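Local atomic coordinates of aromatic amino acid beta-eliminating lyase/threonine aldolase (Exiguobacterium sibiricum, PDB entry 3LWS), a protein that is a pyridoxal-phosphate-dependent enzyme of the beta-eliminating lyase family, with the aminotransferase-like fold. Residues P51-D63 against A190-F204. Residues are numbered along the deposited sequence; the frame is centred on the assembly and turned at random.
Sequences PFEQKFADVLGMD and AAEIAGLFDSIYISF
Leu-60 brings its CA within 4.2 Å of the CA of Ala-191, where the axes of helices 51-60 and 190-194 pass 8.7 Å apart. The two helices meet at 70°, and strand 199-203 also crosses helix 51-60. Helix-on-sheet packing in an alpha/beta domain is illustrated here by an aromatic cluster at one end and by aliphatic side chains and selenomethionine Met-62 at the other. Phe-52, its CG anti to the backbone N (chi1 -175°), meets one face of Phe-204 with its ring edge in an offset edge-to-face contact, with CZ 3.5 Å from CZ of Phe-204. The Phe-204 ring in turn presents its own edge to the face of Phe-56, planes at 78°, so that one ring serves as acceptor and donor of edge-to-face contacts. Within strand 199-203, Ile-202 meets Leu-60 tip to tip, CD1 to CD1 at 3.8 Å, while Leu-60 CD2 rests on the methyls of Ala-190 and Ala-194. A Schellman motif with Gly-61 at C-prime ends the helix and turns the chain toward Met-62, whose bent side chain crosses Ile-200 at about a right angle. Ile-215 of the adjoining strand 214-218 and Ala-247 of helix 241-254 also touch Phe-204. Between the two segments the contact is thus apolar, its edge-to-face rings probably adding weak electrostatics, whereas Glu-53 gives the helix a polar link to the sheet through Phe-67 N.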
ATOM      1  N   PRO A  51      -5.308  -5.393  17.117  1.00 22.47           N
ATOM      2  CA  PRO A  51      -5.594  -6.794  17.417  1.00 23.74           C
ATOM      3  C   PRO A  51      -4.981  -7.794  16.402  1.00 23.36           C
ATOM      4  O   PRO A  51      -4.513  -8.877  16.799  1.00 23.29           O
ATOM      5  CB  PRO A  51      -7.129  -6.851  17.362  1.00 23.82           C
ATOM      6  CG  PRO A  51      -7.577  -5.527  17.663  1.00 24.77           C
ATOM      7  CD  PRO A  51      -6.544  -4.587  17.118  1.00 22.36           C
ATOM      8  N   PHE A  52      -4.956  -7.432  15.117  1.00 22.77           N
ATOM      9  CA  PHE A  52      -4.374  -8.313  14.103  1.00 21.65           C
ATOM     10  C   PHE A  52      -2.885  -8.488  14.345  1.00 21.65           C
ATOM     11  O   PHE A  52      -2.363  -9.602  14.255  1.00 21.33           O
ATOM     12  CB  PHE A  52      -4.641  -7.793  12.683  1.00 23.39           C
ATOM     13  CG  PHE A  52      -4.174  -8.708  11.598  1.00 20.37           C
ATOM     14  CD1 PHE A  52      -2.871  -8.617  11.099  1.00 19.21           C
ATOM     15  CD2 PHE A  52      -5.025  -9.637  11.046  1.00 19.09           C
ATOM     16  CE1 PHE A  52      -2.435  -9.452  10.100  1.00 21.52           C
ATOM     17  CE2 PHE A  52      -4.593 -10.467  10.022  1.00 19.14           C
ATOM     18  CZ  PHE A  52      -3.292 -10.377   9.545  1.00 22.35           C
ATOM     19  N   GLU A  53      -2.217  -7.379  14.652  1.00 21.40           N
ATOM     20  CA  GLU A  53      -0.801  -7.394  14.881  1.00 20.78           C
ATOM     21  C   GLU A  53      -0.497  -8.250  16.123  1.00 22.04           C
ATOM     22  O   GLU A  53       0.382  -9.085  16.086  1.00 22.31           O
ATOM     23  CB  GLU A  53      -0.273  -5.962  14.976  1.00 19.33           C
ATOM     24  CG  GLU A  53      -0.151  -5.237  13.624  1.00 22.97           C
ATOM     25  CD  GLU A  53       0.455  -3.808  13.707  1.00 23.16           C
ATOM     26  OE1 GLU A  53       0.606  -3.232  14.820  1.00 20.83           O
ATOM     27  OE2 GLU A  53       0.805  -3.278  12.637  1.00 21.61           O
ATOM     28  N   GLN A  54      -1.251  -8.084  17.209  1.00 22.99           N
ATOM     29  CA  GLN A  54      -1.025  -8.905  18.446  1.00 23.89           C
ATOM     30  C   GLN A  54      -1.246 -10.397  18.184  1.00 23.18           C
ATOM     31  O   GLN A  54      -0.449 -11.247  18.603  1.00 24.70           O
ATOM     32  CB  GLN A  54      -1.969  -8.438  19.558  1.00 24.85           C
ATOM     33  CG  GLN A  54      -1.725  -6.986  19.981  1.00 32.54           C
ATOM     34  CD  GLN A  54      -2.844  -6.416  20.878  1.00 43.31           C
ATOM     35  OE1 GLN A  54      -3.898  -7.046  21.079  1.00 47.47           O
ATOM     36  NE2 GLN A  54      -2.603  -5.211  21.423  1.00 36.24           N
ATOM     37  N   LYS A  55      -2.335 -10.701  17.480  1.00 22.47           N
ATOM     38  CA  LYS A  55      -2.656 -12.045  17.041  1.00 22.31           C
ATOM     39  C   LYS A  55      -1.474 -12.739  16.389  1.00 22.32           C
ATOM     40  O   LYS A  55      -1.075 -13.842  16.796  1.00 21.42           O
ATOM     41  CB  LYS A  55      -3.853 -12.006  16.066  1.00 20.77           C
ATOM     42  CG  LYS A  55      -4.240 -13.356  15.489  1.00 23.35           C
ATOM     43  CD  LYS A  55      -5.542 -13.278  14.745  1.00 23.78           C
ATOM     44  CE  LYS A  55      -5.963 -14.660  14.267  1.00 23.16           C
ATOM     45  NZ  LYS A  55      -7.268 -14.681  13.561  1.00 19.48           N
ATOM     46  N   PHE A  56      -0.900 -12.080  15.387  1.00 22.88           N
ATOM     47  CA  PHE A  56       0.205 -12.640  14.677  1.00 21.55           C
ATOM     48  C   PHE A  56       1.545 -12.448  15.372  1.00 22.15           C
ATOM     49  O   PHE A  56       2.434 -13.238  15.137  1.00 23.42           O
ATOM     50  CB  PHE A  56       0.190 -12.198  13.216  1.00 21.91           C
ATOM     51  CG  PHE A  56      -0.841 -12.926  12.441  1.00 21.65           C
ATOM     52  CD1 PHE A  56      -0.585 -14.175  11.962  1.00 23.78           C
ATOM     53  CD2 PHE A  56      -2.128 -12.427  12.346  1.00 20.83           C
ATOM     54  CE1 PHE A  56      -1.565 -14.887  11.306  1.00 20.79           C
ATOM     55  CE2 PHE A  56      -3.117 -13.131  11.713  1.00 22.36           C
ATOM     56  CZ  PHE A  56      -2.841 -14.360  11.196  1.00 21.05           C
ATOM     57  N   ALA A  57       1.708 -11.485  16.266  1.00 22.01           N
ATOM     58  CA  ALA A  57       2.880 -11.577  17.162  1.00 23.85           C
ATOM     59  C   ALA A  57       2.812 -12.923  17.927  1.00 23.83           C
ATOM     60  O   ALA A  57       3.780 -13.640  18.016  1.00 25.20           O
ATOM     61  CB  ALA A  57       2.959 -10.410  18.104  1.00 21.72           C
ATOM     62  N   ASP A  58       1.628 -13.275  18.411  1.00 27.34           N
ATOM     63  CA  ASP A  58       1.415 -14.526  19.139  1.00 26.06           C
ATOM     64  C   ASP A  58       1.622 -15.742  18.278  1.00 26.24           C
ATOM     65  O   ASP A  58       2.252 -16.689  18.715  1.00 26.32           O
ATOM     66  CB  ASP A  58      -0.014 -14.600  19.687  1.00 27.21           C
ATOM     67  CG  ASP A  58      -0.234 -13.727  20.893  1.00 33.56           C
ATOM     68  OD1 ASP A  58       0.748 -13.201  21.482  1.00 37.39           O
ATOM     69  OD2 ASP A  58      -1.421 -13.588  21.270  1.00 41.37           O
ATOM     70  N   VAL A  59       1.088 -15.727  17.057  1.00 27.17           N
ATOM     71  CA  VAL A  59       1.184 -16.893  16.179  1.00 25.57           C
ATOM     72  C   VAL A  59       2.635 -17.188  15.854  1.00 25.74           C
ATOM     73  O   VAL A  59       3.041 -18.345  15.793  1.00 26.46           O
ATOM     74  CB  VAL A  59       0.421 -16.727  14.851  1.00 25.60           C
ATOM     75  CG1 VAL A  59       0.820 -17.827  13.877  1.00 24.36           C
ATOM     76  CG2 VAL A  59      -1.068 -16.705  15.111  1.00 27.26           C
ATOM     77  N   LEU A  60       3.423 -16.146  15.669  1.00 24.34           N
ATOM     78  CA  LEU A  60       4.846 -16.340  15.399  1.00 23.34           C
ATOM     79  C   LEU A  60       5.695 -16.365  16.669  1.00 23.62           C
ATOM     80  O   LEU A  60       6.868 -16.603  16.590  1.00 25.20           O
ATOM     81  CB  LEU A  60       5.339 -15.264  14.427  1.00 23.29           C
ATOM     82  CG  LEU A  60       4.608 -15.265  13.071  1.00 21.25           C
ATOM     83  CD1 LEU A  60       4.934 -14.013  12.245  1.00 20.53           C
ATOM     84  CD2 LEU A  60       4.920 -16.523  12.273  1.00 21.90           C
ATOM     85  N   GLY A  61       5.106 -16.105  17.834  1.00 25.61           N
ATOM     86  CA  GLY A  61       5.861 -16.129  19.111  1.00 24.94           C
ATOM     87  C   GLY A  61       6.909 -15.036  19.228  1.00 25.47           C
ATOM     88  O   GLY A  61       7.975 -15.268  19.772  1.00 25.54           O
HETATM   89  N   MSE A  62       6.591 -13.848  18.715  1.00 25.19           N
HETATM   90  CA  MSE A  62       7.479 -12.682  18.751  1.00 24.49           C
HETATM   91  C   MSE A  62       6.846 -11.606  19.629  1.00 24.24           C
HETATM   92  O   MSE A  62       5.621 -11.590  19.800  1.00 23.83           O
HETATM   93  CB  MSE A  62       7.651 -12.088  17.344  1.00 23.93           C
HETATM   94  CG  MSE A  62       8.377 -13.035  16.334  1.00 27.16           C
HETATM   95 SE   MSE A  62      10.273 -13.280  16.677  0.75 33.67          SE
HETATM   96  CE  MSE A  62      10.203 -15.196  16.377  1.00 35.84           C
ATOM     97  N   ASP A  63       7.687 -10.687  20.111  1.00 23.41           N
ATOM     98  CA  ASP A  63       7.277  -9.627  21.023  1.00 24.59           C
ATOM     99  C   ASP A  63       6.201  -8.727  20.383  1.00 23.79           C
ATOM    100  O   ASP A  63       5.325  -8.226  21.054  1.00 22.37           O
ATOM    101  CB  ASP A  63       8.468  -8.701  21.367  1.00 25.74           C
ATOM    102  CG  ASP A  63       9.511  -9.328  22.311  1.00 31.51           C
ATOM    103  OD1 ASP A  63       9.348 -10.480  22.768  1.00 34.65           O
ATOM    104  OD2 ASP A  63      10.519  -8.613  22.571  1.00 35.03           O
ATOM    105  N   ALA A 190       3.892 -22.620  13.541  1.00 22.45           N
ATOM    106  CA  ALA A 190       4.518 -21.387  13.029  1.00 21.31           C
ATOM    107  C   ALA A 190       5.525 -20.776  14.044  1.00 22.14           C
ATOM    108  O   ALA A 190       6.598 -20.300  13.643  1.00 22.25           O
ATOM    109  CB  ALA A 190       3.448 -20.365  12.619  1.00 19.71           C
ATOM    110  N   ALA A 191       5.202 -20.834  15.348  1.00 21.59           N
ATOM    111  CA  ALA A 191       6.081 -20.283  16.365  1.00 21.53           C
ATOM    112  C   ALA A 191       7.364 -21.100  16.489  1.00 21.73           C
ATOM    113  O   ALA A 191       8.437 -20.517  16.655  1.00 20.93           O
ATOM    114  CB  ALA A 191       5.370 -20.147  17.705  1.00 21.87           C
ATOM    115  N   GLU A 192       7.288 -22.437  16.384  1.00 21.44           N
ATOM    116  CA  GLU A 192       8.516 -23.244  16.497  1.00 22.61           C
ATOM    117  C   GLU A 192       9.523 -22.968  15.344  1.00 22.36           C
ATOM    118  O   GLU A 192      10.752 -23.038  15.529  1.00 23.93           O
ATOM    119  CB  GLU A 192       8.190 -24.747  16.561  1.00 23.09           C
ATOM    120  CG  GLU A 192       7.514 -25.174  17.874  1.00 28.51           C
ATOM    121  CD  GLU A 192       6.956 -26.607  17.856  1.00 29.84           C
ATOM    122  OE1 GLU A 192       6.597 -27.129  16.767  1.00 29.01           O
ATOM    123  OE2 GLU A 192       6.861 -27.200  18.954  1.00 32.30           O
ATOM    124  N   ILE A 193       9.003 -22.695  14.153  1.00 21.48           N
ATOM    125  CA  ILE A 193       9.871 -22.376  13.032  1.00 19.87           C
ATOM    126  C   ILE A 193      10.369 -20.957  13.254  1.00 21.48           C
ATOM    127  O   ILE A 193      11.586 -20.742  13.325  1.00 24.07           O
ATOM    128  CB  ILE A 193       9.177 -22.560  11.669  1.00 16.53           C
ATOM    129  CG1 ILE A 193       8.728 -24.030  11.469  1.00 17.03           C
ATOM    130  CG2 ILE A 193      10.136 -22.144  10.516  1.00 19.89           C
ATOM    131  CD1 ILE A 193       9.895 -25.058  11.294  1.00 17.10           C
ATOM    132  N   ALA A 194       9.435 -20.014  13.412  1.00 22.22           N
ATOM    133  CA  ALA A 194       9.743 -18.590  13.634  1.00 21.72           C
ATOM    134  C   ALA A 194      10.677 -18.302  14.809  1.00 23.18           C
ATOM    135  O   ALA A 194      11.421 -17.312  14.764  1.00 23.91           O
ATOM    136  CB  ALA A 194       8.504 -17.801  13.796  1.00 20.54           C
ATOM    137  N   GLY A 195      10.631 -19.150  15.839  1.00 22.12           N
ATOM    138  CA  GLY A 195      11.475 -19.015  17.034  1.00 22.32           C
ATOM    139  C   GLY A 195      12.978 -19.095  16.810  1.00 22.22           C
ATOM    140  O   GLY A 195      13.744 -18.615  17.635  1.00 23.10           O
ATOM    141  N   LEU A 196      13.396 -19.680  15.687  1.00 22.80           N
ATOM    142  CA  LEU A 196      14.806 -19.787  15.321  1.00 21.32           C
ATOM    143  C   LEU A 196      15.423 -18.519  14.697  1.00 21.61           C
ATOM    144  O   LEU A 196      16.634 -18.457  14.471  1.00 22.00           O
ATOM    145  CB  LEU A 196      14.979 -20.966  14.368  1.00 21.29           C
ATOM    146  CG  LEU A 196      14.567 -22.367  14.833  1.00 23.99           C
ATOM    147  CD1 LEU A 196      15.009 -23.420  13.817  1.00 21.54           C
ATOM    148  CD2 LEU A 196      15.087 -22.719  16.193  1.00 22.67           C
ATOM    149  N   PHE A 197      14.573 -17.544  14.394  1.00 21.70           N
ATOM    150  CA  PHE A 197      14.934 -16.342  13.688  1.00 21.24           C
ATOM    151  C   PHE A 197      14.743 -15.090  14.536  1.00 21.45           C
ATOM    152  O   PHE A 197      13.921 -15.043  15.460  1.00 21.79           O
ATOM    153  CB  PHE A 197      14.059 -16.219  12.435  1.00 21.10           C
ATOM    154  CG  PHE A 197      14.317 -17.286  11.407  1.00 22.81           C
ATOM    155  CD1 PHE A 197      13.733 -18.539  11.526  1.00 21.98           C
ATOM    156  CD2 PHE A 197      15.174 -17.047  10.348  1.00 19.53           C
ATOM    157  CE1 PHE A 197      13.975 -19.523  10.575  1.00 21.97           C
ATOM    158  CE2 PHE A 197      15.420 -18.023   9.387  1.00 19.87           C
ATOM    159  CZ  PHE A 197      14.836 -19.264   9.503  1.00 18.23           C
ATOM    160  N   ASP A 198      15.489 -14.053  14.187  1.00 20.34           N
ATOM    161  CA  ASP A 198      15.371 -12.767  14.853  1.00 21.14           C
ATOM    162  C   ASP A 198      14.107 -12.003  14.402  1.00 20.65           C
ATOM    163  O   ASP A 198      13.406 -11.376  15.216  1.00 20.37           O
ATOM    164  CB  ASP A 198      16.666 -11.967  14.614  1.00 20.94           C
ATOM    165  CG  ASP A 198      17.863 -12.666  15.205  1.00 22.97           C
ATOM    166  OD1 ASP A 198      17.935 -12.661  16.425  1.00 24.24           O
ATOM    167  OD2 ASP A 198      18.680 -13.295  14.495  1.00 22.70           O
ATOM    168  N   SER A 199      13.790 -12.108  13.114  1.00 19.48           N
ATOM    169  CA  SER A 199      12.662 -11.433  12.524  1.00 17.57           C
ATOM    170  C   SER A 199      11.990 -12.343  11.454  1.00 18.93           C
ATOM    171  O   SER A 199      12.609 -13.261  10.935  1.00 19.02           O
ATOM    172  CB  SER A 199      13.115 -10.083  11.934  1.00 16.22           C
ATOM    173  OG  SER A 199      14.258 -10.230  11.084  1.00 18.61           O
ATOM    174  N   ILE A 200      10.734 -12.072  11.144  1.00 18.56           N
ATOM    175  CA  ILE A 200       9.976 -12.908  10.220  1.00 20.11           C
ATOM    176  C   ILE A 200       9.018 -12.078   9.399  1.00 17.82           C
ATOM    177  O   ILE A 200       8.384 -11.174   9.905  1.00 19.73           O
ATOM    178  CB  ILE A 200       9.134 -14.001  10.948  1.00 21.81           C
ATOM    179  CG1 ILE A 200       9.980 -14.796  11.942  1.00 28.64           C
ATOM    180  CG2 ILE A 200       8.470 -14.974   9.882  1.00 17.03           C
ATOM    181  CD1 ILE A 200      10.128 -14.129  13.358  1.00 30.24           C
ATOM    182  N   TYR A 201       8.909 -12.421   8.131  1.00 19.26           N
ATOM    183  CA  TYR A 201       7.950 -11.862   7.230  1.00 16.77           C
ATOM    184  C   TYR A 201       7.046 -13.003   6.855  1.00 17.85           C
ATOM    185  O   TYR A 201       7.527 -14.103   6.549  1.00 18.60           O
ATOM    186  CB  TYR A 201       8.624 -11.320   5.972  1.00 17.12           C
ATOM    187  CG  TYR A 201       7.810 -11.456   4.685  1.00 15.34           C
ATOM    188  CD1 TYR A 201       6.543 -10.884   4.558  1.00 16.95           C
ATOM    189  CD2 TYR A 201       8.322 -12.101   3.588  1.00 16.67           C
ATOM    190  CE1 TYR A 201       5.810 -11.031   3.416  1.00 16.62           C
ATOM    191  CE2 TYR A 201       7.590 -12.229   2.409  1.00 16.96           C
ATOM    192  CZ  TYR A 201       6.347 -11.699   2.330  1.00 17.91           C
ATOM    193  OH  TYR A 201       5.643 -11.815   1.149  1.00 20.48           O
ATOM    194  N   ILE A 202       5.742 -12.723   6.860  1.00 18.57           N
ATOM    195  CA  ILE A 202       4.747 -13.635   6.345  1.00 17.42           C
ATOM    196  C   ILE A 202       3.805 -12.872   5.468  1.00 18.57           C
ATOM    197  O   ILE A 202       3.591 -11.656   5.640  1.00 17.94           O
ATOM    198  CB  ILE A 202       3.945 -14.413   7.458  1.00 16.85           C
ATOM    199  CG1 ILE A 202       3.363 -13.491   8.507  1.00 19.55           C
ATOM    200  CG2 ILE A 202       4.807 -15.472   8.097  1.00 15.47           C
ATOM    201  CD1 ILE A 202       2.389 -14.203   9.454  1.00 17.00           C
ATOM    202  N   SER A 203       3.224 -13.603   4.523  1.00 17.13           N
ATOM    203  CA  SER A 203       2.359 -13.046   3.525  1.00 17.12           C
ATOM    204  C   SER A 203       0.940 -13.575   3.685  1.00 17.27           C
ATOM    205  O   SER A 203       0.745 -14.718   4.039  1.00 17.96           O
ATOM    206  CB  SER A 203       2.846 -13.446   2.140  1.00 17.26           C
ATOM    207  OG  SER A 203       1.986 -12.958   1.103  1.00 19.26           O
ATOM    208  N   PHE A 204      -0.035 -12.767   3.273  1.00 17.95           N
ATOM    209  CA  PHE A 204      -1.421 -13.196   3.268  1.00 18.85           C
ATOM    210  C   PHE A 204      -2.042 -13.451   1.915  1.00 19.21           C
ATOM    211  O   PHE A 204      -3.263 -13.684   1.833  1.00 19.49           O
ATOM    212  CB  PHE A 204      -2.224 -12.205   4.105  1.00 19.28           C
ATOM    213  CG  PHE A 204      -1.795 -12.231   5.492  1.00 17.95           C
ATOM    214  CD1 PHE A 204      -2.208 -13.263   6.313  1.00 22.31           C
ATOM    215  CD2 PHE A 204      -0.890 -11.331   5.961  1.00 22.81           C
ATOM    216  CE1 PHE A 204      -1.792 -13.341   7.605  1.00 20.78           C
ATOM    217  CE2 PHE A 204      -0.451 -11.417   7.246  1.00 23.41           C
ATOM    218  CZ  PHE A 204      -0.898 -12.439   8.070  1.00 23.47           C
TER